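Possible adhesin (Caldicellulosiruptor kronotskyensis, PDB 4WA0) probably mediates attachment of this thermophilic bacterium to cellulose, the present chain being its C-terminal beta-helical domain with a bound magnesium ion. Local coordinates at residues L146-G151 against L167-G172; A186-A191 against S205-F210; Q258-G263 against H293-G298; G16-N21 against F321-T326. One frame throughout, in Å; residues are numbered along the deposited sequence.

All four contacts belong to one beta-helical domain. Contacts 1, 3 and 4 pair parallel strands, whereas contact 2 joins two loops. Contacts 3 and 4 are buried, contact 1 only partly, and contact 2 lies on the surface, far from the magnesium ion. Contacts 1 and 4 reach the same parallel sheet, centres about 35 Å apart. Contact 1 carries charged groups on one sheet face and apolar ones on the other, and contact 4 has an amide-amide bond. Contact 2 relies on hydroxyls, a water and two aromatic rings, while contact 3, next to the metal site, packs aliphatic and aromatic side chains and adds a serine-to-backbone bond. Contacts 1 and 2 touch, as do 3 and 4.

Contact 1 of 4, residues L146-G151 against L167-G172; sequences LEVIDG and LVVRNG
The guanidinium of Arg170 rests one face on Ile149, whose CG2 sits 4.0 Å from the plane, over its centre. At the edge lies the Asn171 amide: Arg170 NH1 gives Asn171 OD1 a hydrogen bond of 2.8 Å, with OD1 in the guanidinium plane but NH1 above that of the amide. Glu147 comes in obliquely, its carboxylate plane turned 61° from the guanidinium. Its OE2 stays 3.7 Å from Arg170 NH2, a long salt bridge in which no N-H points at the oxygen. Arg170 CG, set between the backbone N and carbonyl carbon (chi1 58°), packs 3.6 Å from Ile149 CG2. Beyond the strands, Asp150 OD1 leans on Asn171 CB at 3.3 Å. The sheet face bearing Leu146, Val148, Leu167 and Val169 is apolar and buried: Leu146 CD2 lies beside Leu167 CD1 at 3.9 Å, and Val148 CB faces Val169 CG2. Between the faces the backbones exchange hydrogen bonds, Val148 N reaching Val168 O at 2.8 Å and Val148 O accepting from Arg170 N. An axis separation of 4.7 Å, an angle of 1° and a residue-for-residue register are those of neighbouring parallel strands, here on successive beta-helix coils.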
loop_
_atom_site.group_PDB
_atom_site.type_symbol
_atom_site.label_atom_id
_atom_site.label_comp_id
_atom_site.label_asym_id
_atom_site.label_seq_id
_atom_site.Cartn_x
_atom_site.Cartn_y
_atom_site.Cartn_z
ATOM N N LEU A 146 13.611 -14.025 -13.268
ATOM C CA LEU A 146 14.114 -13.536 -11.981
ATOM C C LEU A 146 15.548 -13.054 -12.286
ATOM O O LEU A 146 16.435 -13.849 -12.565
ATOM C CB LEU A 146 14.078 -14.624 -10.928
ATOM C CG LEU A 146 14.712 -14.276 -9.564
ATOM C CD1 LEU A 146 14.098 -13.033 -8.960
ATOM C CD2 LEU A 146 14.695 -15.462 -8.556
ATOM N N GLU A 147 15.760 -11.746 -12.236
ATOM C CA GLU A 147 17.034 -11.095 -12.584
ATOM C C GLU A 147 17.550 -10.473 -11.303
ATOM O O GLU A 147 16.876 -9.621 -10.684
ATOM C CB GLU A 147 16.784 -9.997 -13.641
ATOM C CG GLU A 147 18.081 -9.347 -14.008
ATOM C CD GLU A 147 17.965 -8.343 -15.144
ATOM O OE1 GLU A 147 16.826 -8.103 -15.619
ATOM O OE2 GLU A 147 19.034 -7.794 -15.502
ATOM N N VAL A 148 18.745 -10.842 -10.906
ATOM C CA VAL A 148 19.356 -10.425 -9.647
ATOM C C VAL A 148 20.752 -9.886 -9.935
ATOM O O VAL A 148 21.667 -10.670 -10.249
ATOM C CB VAL A 148 19.423 -11.590 -8.627
ATOM C CG1 VAL A 148 19.820 -11.133 -7.230
ATOM C CG2 VAL A 148 18.118 -12.413 -8.533
ATOM N N ILE A 149 20.907 -8.577 -9.929
ATOM C CA ILE A 149 22.143 -7.935 -10.446
ATOM C C ILE A 149 22.694 -6.831 -9.537
ATOM O O ILE A 149 21.971 -6.244 -8.696
ATOM C CB ILE A 149 21.981 -7.422 -11.905
ATOM C CG1 ILE A 149 21.069 -6.199 -12.042
ATOM C CG2 ILE A 149 21.500 -8.585 -12.811
ATOM C CD1 ILE A 149 21.080 -5.577 -13.388
ATOM N N ASP A 150 23.953 -6.489 -9.804
ATOM C CA ASP A 150 24.538 -5.270 -9.295
ATOM C C ASP A 150 24.557 -5.249 -7.767
ATOM O O ASP A 150 24.525 -4.153 -7.131
ATOM C CB ASP A 150 23.839 -4.032 -9.877
ATOM C CG ASP A 150 23.955 -3.922 -11.383
ATOM O OD1 ASP A 150 24.809 -4.592 -12.049
ATOM O OD2 ASP A 150 23.187 -3.133 -11.975
ATOM N N GLY A 151 24.688 -6.428 -7.157
ATOM C CA GLY A 151 24.826 -6.523 -5.735
ATOM C C GLY A 151 23.624 -7.001 -4.951
ATOM O O GLY A 151 23.738 -7.226 -3.733
ATOM N N LEU A 167 16.490 -17.430 -14.987
ATOM C CA LEU A 167 17.264 -16.845 -13.921
ATOM C C LEU A 167 18.495 -16.195 -14.457
ATOM O O LEU A 167 19.217 -16.813 -15.280
ATOM C CB LEU A 167 17.635 -17.921 -12.933
ATOM C CG LEU A 167 18.446 -17.449 -11.731
ATOM C CD1 LEU A 167 17.744 -16.458 -10.805
ATOM C CD2 LEU A 167 19.012 -18.640 -10.983
ATOM N N VAL A 168 18.753 -14.931 -14.066
ATOM C CA VAL A 168 19.964 -14.265 -14.391
ATOM C C VAL A 168 20.509 -13.691 -13.106
ATOM O O VAL A 168 19.778 -12.918 -12.398
ATOM C CB VAL A 168 19.716 -13.147 -15.424
ATOM C CG1 VAL A 168 20.932 -12.296 -15.594
ATOM C CG2 VAL A 168 19.211 -13.701 -16.768
ATOM N N VAL A 169 21.756 -14.012 -12.799
ATOM C CA VAL A 169 22.426 -13.461 -11.624
ATOM C C VAL A 169 23.852 -13.038 -12.039
ATOM O O VAL A 169 24.641 -13.852 -12.567
ATOM C CB VAL A 169 22.536 -14.503 -10.467
ATOM C CG1 VAL A 169 23.240 -13.900 -9.255
ATOM C CG2 VAL A 169 21.186 -15.088 -10.076
ATOM N N ARG A 170 24.185 -11.777 -11.825
ATOM C CA ARG A 170 25.482 -11.252 -12.280
ATOM C C ARG A 170 25.874 -10.028 -11.523
ATOM O O ARG A 170 25.085 -9.466 -10.823
ATOM C CB ARG A 170 25.431 -10.965 -13.797
ATOM C CG ARG A 170 24.399 -10.029 -14.274
ATOM C CD ARG A 170 24.661 -9.681 -15.743
ATOM N NE ARG A 170 23.620 -8.883 -16.305
ATOM C CZ ARG A 170 23.463 -7.583 -16.100
ATOM N NH1 ARG A 170 24.347 -6.873 -15.381
ATOM N NH2 ARG A 170 22.434 -6.987 -16.660
ATOM N N ASN A 171 27.104 -9.552 -11.737
ATOM C CA ASN A 171 27.568 -8.347 -11.187
ATOM C C ASN A 171 27.555 -8.308 -9.654
ATOM O O ASN A 171 27.009 -7.389 -9.036
ATOM C CB ASN A 171 26.840 -7.171 -11.799
ATOM C CG ASN A 171 27.414 -6.762 -13.112
ATOM O OD1 ASN A 171 26.911 -7.125 -14.189
ATOM N ND2 ASN A 171 28.496 -5.994 -13.054
ATOM N N GLY A 172 28.163 -9.325 -9.041
ATOM C CA GLY A 172 28.330 -9.335 -7.600
ATOM C C GLY A 172 27.095 -9.671 -6.788
ATOM O O GLY A 172 26.983 -9.259 -5.681
HETATM O O HOH W 1 25.723 -10.009 -3.457
#

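Contact 2 of 4, residues A186-A191 against S205-F210; sequences ATTPDA and SYSSSF
Around Thr187 and Ser207, whose CA atoms lie 4.1 Å apart, the two loop backbones run almost oppositely, 167° between their end-to-end directions. Ser207 N donates to Thr187 O at 3.1 Å, coming from well above the carbonyl plane (72° out of it). A water bridges Ala186 O and Ser208 O, donating to both. Among the side chains, Thr188 OG1 and Ser207 OG meet in a short hydrogen bond of 2.7 Å, in which either hydroxyl could be the donor. Each oxygen stands anti to its own carbonyl carbon, beside the backbone N. The loops follow strands 182-185 and 203-205, which are parallel neighbours in the beta-helix. Strand 203-205 has no further parallel neighbour within the chain, consistent with the end of the coil stack, where the chain leaves the ladder. Pro189 crosses Tyr206 at about a right angle, Pro189 CD touching Tyr206 CD1 at 3.4 Å, and Ile194 of helix 191-195 packs on both residues. Phe210 turns its ring edge to Ala186, whose N lies near the ring plane, 3.7 Å from Phe210 CE2. The same ring meets Tyr212 edge-to-face, while Ala186 CB touches Phe210 CZ at 4.2 Å.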
loop_
_atom_site.group_PDB
_atom_site.type_symbol
_atom_site.label_atom_id
_atom_site.label_comp_id
_atom_site.label_asym_id
_atom_site.label_seq_id
_atom_site.Cartn_x
_atom_site.Cartn_y
_atom_site.Cartn_z
ATOM N N ALA A 186 12.399 -23.166 -15.892
ATOM C CA ALA A 186 11.959 -23.698 -17.210
ATOM C C ALA A 186 13.095 -23.782 -18.228
ATOM O O ALA A 186 12.965 -24.420 -19.214
ATOM C CB ALA A 186 10.849 -22.825 -17.758
ATOM N N THR A 187 14.156 -23.042 -17.995
ATOM C CA THR A 187 15.349 -22.972 -18.885
ATOM C C THR A 187 16.578 -23.230 -18.067
ATOM O O THR A 187 16.523 -23.431 -16.809
ATOM C CB THR A 187 15.423 -21.523 -19.495
ATOM O OG1 THR A 187 15.501 -20.538 -18.434
ATOM C CG2 THR A 187 14.179 -21.221 -20.356
ATOM N N THR A 188 17.710 -23.217 -18.746
ATOM C CA THR A 188 19.038 -23.413 -18.126
ATOM C C THR A 188 19.863 -22.135 -18.261
ATOM O O THR A 188 20.013 -21.602 -19.381
ATOM C CB THR A 188 19.826 -24.606 -18.768
ATOM O OG1 THR A 188 19.083 -25.809 -18.540
ATOM C CG2 THR A 188 21.203 -24.714 -18.162
ATOM N N PRO A 189 20.268 -21.575 -17.141
ATOM C CA PRO A 189 21.010 -20.326 -17.226
ATOM C C PRO A 189 22.437 -20.459 -17.747
ATOM O O PRO A 189 22.914 -21.542 -18.110
ATOM C CB PRO A 189 21.066 -19.797 -15.784
ATOM C CG PRO A 189 20.352 -20.761 -14.943
ATOM C CD PRO A 189 19.995 -22.002 -15.759
ATOM N N ASP A 190 23.091 -19.296 -17.853
ATOM C CA ASP A 190 24.491 -19.237 -18.210
ATOM C C ASP A 190 25.465 -19.546 -17.100
ATOM O O ASP A 190 25.109 -19.601 -15.901
ATOM C CB ASP A 190 24.801 -17.911 -18.952
ATOM C CG ASP A 190 24.882 -16.688 -18.112
ATOM O OD1 ASP A 190 24.880 -16.671 -16.886
ATOM O OD2 ASP A 190 25.018 -15.612 -18.797
ATOM N N ALA A 191 26.712 -19.773 -17.448
ATOM C CA ALA A 191 27.680 -20.209 -16.415
ATOM C C ALA A 191 27.823 -19.250 -15.259
ATOM O O ALA A 191 27.918 -19.663 -14.137
ATOM C CB ALA A 191 29.044 -20.561 -16.994
ATOM N N SER A 205 16.146 -27.634 -10.175
ATOM C CA SER A 205 15.710 -28.444 -11.304
ATOM C C SER A 205 15.773 -27.500 -12.474
ATOM O O SER A 205 14.911 -26.598 -12.602
ATOM C CB SER A 205 14.300 -28.993 -11.143
ATOM O OG SER A 205 14.228 -29.828 -9.972
ATOM N N TYR A 206 16.811 -27.671 -13.294
ATOM C CA TYR A 206 17.007 -26.802 -14.479
ATOM C C TYR A 206 16.263 -27.307 -15.657
ATOM O O TYR A 206 16.171 -28.524 -15.842
ATOM C CB TYR A 206 18.465 -26.697 -14.818
ATOM C CG TYR A 206 19.410 -26.080 -13.794
ATOM C CD1 TYR A 206 19.531 -24.700 -13.685
ATOM C CD2 TYR A 206 20.293 -26.870 -13.033
ATOM C CE1 TYR A 206 20.426 -24.138 -12.815
ATOM C CE2 TYR A 206 21.230 -26.282 -12.184
ATOM C CZ TYR A 206 21.282 -24.902 -12.101
ATOM O OH TYR A 206 22.139 -24.250 -11.257
ATOM N N SER A 207 15.693 -26.443 -16.507
ATOM C CA SER A 207 14.907 -26.871 -17.678
ATOM C C SER A 207 13.931 -27.986 -17.310
ATOM O O SER A 207 13.921 -29.090 -17.909
ATOM C CB SER A 207 15.802 -27.279 -18.842
ATOM O OG SER A 207 16.482 -26.107 -19.311
ATOM N N SER A 208 13.104 -27.644 -16.321
ATOM C CA SER A 208 12.232 -28.567 -15.594
ATOM C C SER A 208 10.889 -28.441 -16.224
ATOM O O SER A 208 10.532 -27.395 -16.775
ATOM C CB SER A 208 12.205 -28.112 -14.067
ATOM O OG SER A 208 11.242 -28.837 -13.378
ATOM N N SER A 209 10.104 -29.521 -16.235
ATOM C CA SER A 209 8.709 -29.498 -16.705
ATOM C C SER A 209 7.820 -29.524 -15.423
ATOM O O SER A 209 7.816 -30.510 -14.666
ATOM C CB SER A 209 8.374 -30.721 -17.607
ATOM O OG SER A 209 9.235 -30.859 -18.733
ATOM N N PHE A 210 7.080 -28.449 -15.213
ATOM C CA PHE A 210 6.338 -28.179 -13.997
ATOM C C PHE A 210 5.169 -27.289 -14.426
ATOM O O PHE A 210 5.179 -26.636 -15.495
ATOM C CB PHE A 210 7.191 -27.474 -12.922
ATOM C CG PHE A 210 7.772 -26.135 -13.372
ATOM C CD1 PHE A 210 6.988 -24.979 -13.386
ATOM C CD2 PHE A 210 9.057 -26.073 -13.847
ATOM C CE1 PHE A 210 7.520 -23.764 -13.784
ATOM C CE2 PHE A 210 9.583 -24.879 -14.290
ATOM C CZ PHE A 210 8.834 -23.745 -14.242
HETATM O O HOH W 2 11.314 -26.754 -19.337
#

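Contact 3 of 4, residues Q258-G263 against H293-G298; sequences QIVIYG and HLISRG
Parallel strands 258-263 and 291-296 pair at the magnesium end of the beta-helical domain, where Val260 through Gly263 stand opposite His293 through Ser296. The axes of 258-263 and 293-296 come to 4.8 Å and are inclined by 16°. The ladder is regular: Ile261 N reaches His293 O at 2.9 Å and Ile261 O accepts from Ile295 N, with His293 N on Ile259 O and Gly263 N on Ile295 O continuing it in both directions. On the face of Val260, Tyr262, His293 and Ile295, Val260 CG2, anti to its backbone N, meets Ile295 CD1 at 3.7 Å. It also lies over one face of the Tyr262 ring, offset toward the rim. Helix 342-352 covers this face through Ile348, and its Asp347 bonds Tyr262 OH. Gln258 OE1 lies 3.6 Å from His293 NE2 at the imidazole edge, though their hydrogen bonds go elsewhere, Gln258 OE1 to Ser341 N and His293 NE2 to Gln291 OE1. On the other face Ile261 and Leu294 lie side by side, Ile261 CB to Leu294 CD2 3.9 Å. Ile261 also touches Glu275, a magnesium ligand, and the Ile261 side chain is about 8 Å from the ion. Where the strands end, Ser296 OG, anti to its backbone N (chi1 -168°), donates to Gly263 O at 2.7 Å. Ser296 OG in turn accepts from Gly298 N at 3.1 Å, an ST turn.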
loop_
_atom_site.group_PDB
_atom_site.type_symbol
_atom_site.label_atom_id
_atom_site.label_comp_id
_atom_site.label_asym_id
_atom_site.label_seq_id
_atom_site.Cartn_x
_atom_site.Cartn_y
_atom_site.Cartn_z
ATOM N N GLN A 258 -17.409 10.497 17.389
ATOM C CA GLN A 258 -17.014 10.266 16.021
ATOM C C GLN A 258 -17.555 11.395 15.198
ATOM O O GLN A 258 -18.651 11.919 15.469
ATOM C CB GLN A 258 -17.613 8.995 15.476
ATOM C CG GLN A 258 -17.247 7.772 16.258
ATOM C CD GLN A 258 -17.023 6.596 15.392
ATOM O OE1 GLN A 258 -17.101 6.685 14.155
ATOM N NE2 GLN A 258 -16.634 5.465 16.032
ATOM N N ILE A 259 -16.834 11.730 14.140
ATOM C CA ILE A 259 -17.425 12.716 13.179
ATOM C C ILE A 259 -16.943 12.420 11.755
ATOM O O ILE A 259 -15.787 11.959 11.552
ATOM C CB ILE A 259 -17.115 14.120 13.662
ATOM C CG1 ILE A 259 -17.857 15.211 12.830
ATOM C CG2 ILE A 259 -15.627 14.363 13.651
ATOM C CD1 ILE A 259 -17.756 16.573 13.463
ATOM N N VAL A 260 -17.852 12.560 10.795
ATOM C CA VAL A 260 -17.472 12.536 9.406
ATOM C C VAL A 260 -17.532 13.968 8.856
ATOM O O VAL A 260 -18.529 14.671 9.066
ATOM C CB VAL A 260 -18.236 11.485 8.566
ATOM C CG1 VAL A 260 -19.711 11.733 8.613
ATOM C CG2 VAL A 260 -17.738 11.429 7.137
ATOM N N ILE A 261 -16.449 14.341 8.153
ATOM C CA ILE A 261 -16.386 15.598 7.409
ATOM C C ILE A 261 -16.421 15.312 5.931
ATOM O O ILE A 261 -15.638 14.504 5.467
ATOM C CB ILE A 261 -15.084 16.324 7.771
ATOM C CG1 ILE A 261 -14.957 16.596 9.274
ATOM C CG2 ILE A 261 -14.916 17.674 7.107
ATOM C CD1 ILE A 261 -16.105 17.282 9.985
ATOM N N TYR A 262 -17.297 16.023 5.208
ATOM C CA TYR A 262 -17.458 15.857 3.789
ATOM C C TYR A 262 -16.977 17.150 3.122
ATOM O O TYR A 262 -17.414 18.233 3.511
ATOM C CB TYR A 262 -18.897 15.717 3.431
ATOM C CG TYR A 262 -19.573 14.449 3.974
ATOM C CD1 TYR A 262 -19.393 13.277 3.372
ATOM C CD2 TYR A 262 -20.477 14.529 5.015
ATOM C CE1 TYR A 262 -20.026 12.105 3.854
ATOM C CE2 TYR A 262 -21.099 13.373 5.517
ATOM C CZ TYR A 262 -20.885 12.195 4.888
ATOM O OH TYR A 262 -21.509 11.031 5.315
ATOM N N GLY A 263 -16.067 17.031 2.167
ATOM C CA GLY A 263 -15.716 18.212 1.312
ATOM C C GLY A 263 -15.757 17.778 -0.130
ATOM O O GLY A 263 -14.857 17.096 -0.597
ATOM N N HIS A 293 -13.364 10.902 10.237
ATOM C CA HIS A 293 -13.430 10.329 8.914
ATOM C C HIS A 293 -13.546 11.494 7.917
ATOM O O HIS A 293 -14.454 12.257 8.022
ATOM C CB HIS A 293 -14.589 9.376 8.809
ATOM C CG HIS A 293 -14.536 8.325 9.865
ATOM N ND1 HIS A 293 -13.731 7.232 9.727
ATOM C CD2 HIS A 293 -15.064 8.254 11.106
ATOM C CE1 HIS A 293 -13.764 6.515 10.839
ATOM N NE2 HIS A 293 -14.547 7.123 11.692
ATOM N N LEU A 294 -12.585 11.596 7.005
ATOM C CA LEU A 294 -12.509 12.708 6.060
ATOM C C LEU A 294 -12.854 12.101 4.703
ATOM O O LEU A 294 -12.207 11.125 4.260
ATOM C CB LEU A 294 -11.077 13.241 6.014
ATOM C CG LEU A 294 -10.565 13.901 7.290
ATOM C CD1 LEU A 294 -9.087 14.250 7.124
ATOM C CD2 LEU A 294 -11.381 15.084 7.798
ATOM N N ILE A 295 -13.856 12.659 4.034
ATOM C CA ILE A 295 -14.325 12.163 2.740
ATOM C C ILE A 295 -14.429 13.329 1.761
ATOM O O ILE A 295 -15.087 14.331 2.073
ATOM C CB ILE A 295 -15.676 11.463 2.865
ATOM C CG1 ILE A 295 -15.639 10.433 4.035
ATOM C CG2 ILE A 295 -16.055 10.826 1.543
ATOM C CD1 ILE A 295 -16.783 9.522 4.070
ATOM N N SER A 296 -13.713 13.187 0.651
ATOM C CA SER A 296 -13.612 14.232 -0.379
ATOM C C SER A 296 -13.637 13.684 -1.795
ATOM O O SER A 296 -13.348 12.443 -2.060
ATOM C CB SER A 296 -12.365 15.021 -0.081
ATOM O OG SER A 296 -12.340 16.212 -0.857
ATOM N N ARG A 297 -13.942 14.563 -2.776
ATOM C CA ARG A 297 -13.628 14.225 -4.158
ATOM C C ARG A 297 -12.499 15.053 -4.701
ATOM O O ARG A 297 -12.270 15.067 -5.905
ATOM C CB ARG A 297 -14.858 14.364 -5.089
ATOM C CG ARG A 297 -15.939 13.347 -4.769
ATOM C CD ARG A 297 -16.911 13.180 -5.908
ATOM N NE ARG A 297 -17.813 12.041 -5.781
ATOM C CZ ARG A 297 -18.996 12.038 -5.178
ATOM N NH1 ARG A 297 -19.447 13.066 -4.510
ATOM N NH2 ARG A 297 -19.731 10.919 -5.218
ATOM N N GLY A 298 -11.804 15.734 -3.828
ATOM C CA GLY A 298 -10.555 16.379 -4.142
ATOM C C GLY A 298 -9.483 16.060 -3.156
ATOM O O GLY A 298 -9.497 14.981 -2.529
#

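Contact 4 of 4, residues G16-N21 against F321-T326; sequences GALNTN and FNINAT
Leu18 stands opposite Phe321 and Asn19 opposite Asn322 in parallel register, the strand axes 4.8 Å apart and 12° from parallel; the backbone hydrogen bonds run between Ala17 and Asn19 on one strand and Phe321 and Ile323 on the other. Asn19 uses both of its backbone polar atoms: its N donates to Phe321 O at 2.9 Å, and its O accepts from Ile323 N at 3.1 Å. The bond from Phe321 N to Ala17 O is bent and weak. A side-chain amide bond runs alongside. Asn19 and Asn322 lie side by side, pointing the same way, and Asn19 ND2 gives Asn322 OD1 a bond of 2.7 Å that is almost straight, at 171°. The amide planes are 35° apart, Asn322 OD1 lying in the plane of the Asn19 amide while Asn19 ND2 is tilted from that of Asn322. Some 300 residues separate the two strands, so this is where the returning chain adds strand 320-325 beside an early coil of the beta-helix. Strands 37-39 and 299-302 continue the ladder outward. Apolar contacts line the face of Leu18 and Phe321, where Leu18 CD1 touches Phe321 CD2 at 3.5 Å, and Ile12 of strand 10-14 packs against Leu18 and Ile323. A mixed contact follows at Asn21, which crosses Ile323 with Asn21 OD1 3.4 Å from Ile323 CG2; this OD1 is buried with no polar partner in the model.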
loop_
_atom_site.group_PDB
_atom_site.type_symbol
_atom_site.label_atom_id
_atom_site.label_comp_id
_atom_site.label_asym_id
_atom_site.label_seq_id
_atom_site.Cartn_x
_atom_site.Cartn_y
_atom_site.Cartn_z
ATOM N N GLY A 16 -9.498 6.727 -7.505
ATOM C CA GLY A 16 -8.583 6.891 -8.585
ATOM C C GLY A 16 -7.146 6.862 -8.040
ATOM O O GLY A 16 -6.899 6.380 -6.921
ATOM N N ALA A 17 -6.221 7.396 -8.808
ATOM C CA ALA A 17 -4.831 7.480 -8.433
ATOM C C ALA A 17 -4.613 8.129 -7.037
ATOM O O ALA A 17 -5.259 9.109 -6.688
ATOM C CB ALA A 17 -4.002 8.190 -9.497
ATOM N N LEU A 18 -3.659 7.579 -6.296
ATOM C CA LEU A 18 -3.357 8.035 -4.916
ATOM C C LEU A 18 -1.882 8.423 -4.871
ATOM O O LEU A 18 -1.009 7.599 -5.144
ATOM C CB LEU A 18 -3.686 6.939 -3.905
ATOM C CG LEU A 18 -3.104 7.196 -2.481
ATOM C CD1 LEU A 18 -3.683 8.426 -1.777
ATOM C CD2 LEU A 18 -3.333 6.015 -1.541
ATOM N N ASN A 19 -1.601 9.672 -4.454
ATOM C CA ASN A 19 -0.281 10.120 -4.147
ATOM C C ASN A 19 -0.189 10.441 -2.670
ATOM O O ASN A 19 -0.836 11.376 -2.193
ATOM C CB ASN A 19 0.046 11.356 -4.951
ATOM C CG ASN A 19 -0.056 11.103 -6.454
ATOM O OD1 ASN A 19 0.409 10.114 -6.969
ATOM N ND2 ASN A 19 -0.668 12.048 -7.156
ATOM N N THR A 20 0.532 9.638 -1.885
ATOM C CA THR A 20 0.704 9.916 -0.471
ATOM C C THR A 20 1.658 11.104 -0.181
ATOM O O THR A 20 2.389 11.617 -1.029
ATOM C CB THR A 20 1.145 8.707 0.361
ATOM O OG1 THR A 20 2.506 8.435 0.099
ATOM C CG2 THR A 20 0.393 7.501 -0.016
ATOM N N ASN A 21 1.581 11.564 1.062
ATOM C CA ASN A 21 2.490 12.558 1.529
ATOM C C ASN A 21 3.744 11.881 2.089
ATOM O O ASN A 21 3.779 10.659 2.277
ATOM C CB ASN A 21 1.836 13.421 2.620
ATOM C CG ASN A 21 1.327 12.639 3.825
ATOM O OD1 ASN A 21 0.723 11.589 3.694
ATOM N ND2 ASN A 21 1.459 13.223 5.002
ATOM N N PHE A 321 -6.306 11.629 -6.207
ATOM C CA PHE A 321 -6.271 12.016 -4.824
ATOM C C PHE A 321 -4.831 12.255 -4.362
ATOM O O PHE A 321 -3.995 11.381 -4.563
ATOM C CB PHE A 321 -6.877 10.914 -4.004
ATOM C CG PHE A 321 -6.951 11.206 -2.552
ATOM C CD1 PHE A 321 -7.403 12.436 -2.119
ATOM C CD2 PHE A 321 -6.680 10.269 -1.635
ATOM C CE1 PHE A 321 -7.490 12.719 -0.775
ATOM C CE2 PHE A 321 -6.790 10.507 -0.288
ATOM C CZ PHE A 321 -7.149 11.767 0.151
ATOM N N ASN A 322 -4.563 13.411 -3.769
ATOM C CA ASN A 322 -3.280 13.718 -3.144
ATOM C C ASN A 322 -3.527 14.015 -1.704
ATOM O O ASN A 322 -4.544 14.775 -1.378
ATOM C CB ASN A 322 -2.645 14.966 -3.803
ATOM C CG ASN A 322 -2.422 14.774 -5.314
ATOM O OD1 ASN A 322 -1.495 14.186 -5.720
ATOM N ND2 ASN A 322 -3.434 15.122 -6.101
ATOM N N ILE A 323 -2.682 13.461 -0.845
ATOM C CA ILE A 323 -2.626 13.838 0.577
ATOM C C ILE A 323 -1.455 14.789 0.669
ATOM O O ILE A 323 -0.322 14.394 0.349
ATOM C CB ILE A 323 -2.402 12.601 1.500
ATOM C CG1 ILE A 323 -3.561 11.620 1.334
ATOM C CG2 ILE A 323 -2.297 13.086 2.977
ATOM C CD1 ILE A 323 -3.248 10.356 2.115
ATOM N N ASN A 324 -1.735 16.054 1.037
ATOM C CA ASN A 324 -0.676 17.079 0.977
ATOM C C ASN A 324 -0.424 17.669 2.355
ATOM O O ASN A 324 -1.338 17.713 3.178
ATOM C CB ASN A 324 -1.025 18.219 0.008
ATOM C CG ASN A 324 -1.036 17.780 -1.456
ATOM O OD1 ASN A 324 -0.457 16.759 -1.818
ATOM N ND2 ASN A 324 -1.843 18.469 -2.266
ATOM N N ALA A 325 0.800 18.114 2.576
ATOM C CA ALA A 325 1.216 18.769 3.852
ATOM C C ALA A 325 1.965 19.956 3.418
ATOM O O ALA A 325 3.069 19.842 2.878
ATOM C CB ALA A 325 2.122 17.868 4.710
ATOM N N THR A 326 1.385 21.127 3.648
ATOM C CA THR A 326 1.920 22.353 3.099
ATOM C C THR A 326 2.699 23.235 4.072
ATOM O O THR A 326 3.397 24.137 3.615
ATOM C CB THR A 326 0.794 23.185 2.456
ATOM O OG1 THR A 326 -0.341 23.219 3.340
ATOM C CG2 THR A 326 0.399 22.586 1.074
HETATM O O HOH W 3 1.259 14.239 -1.692
#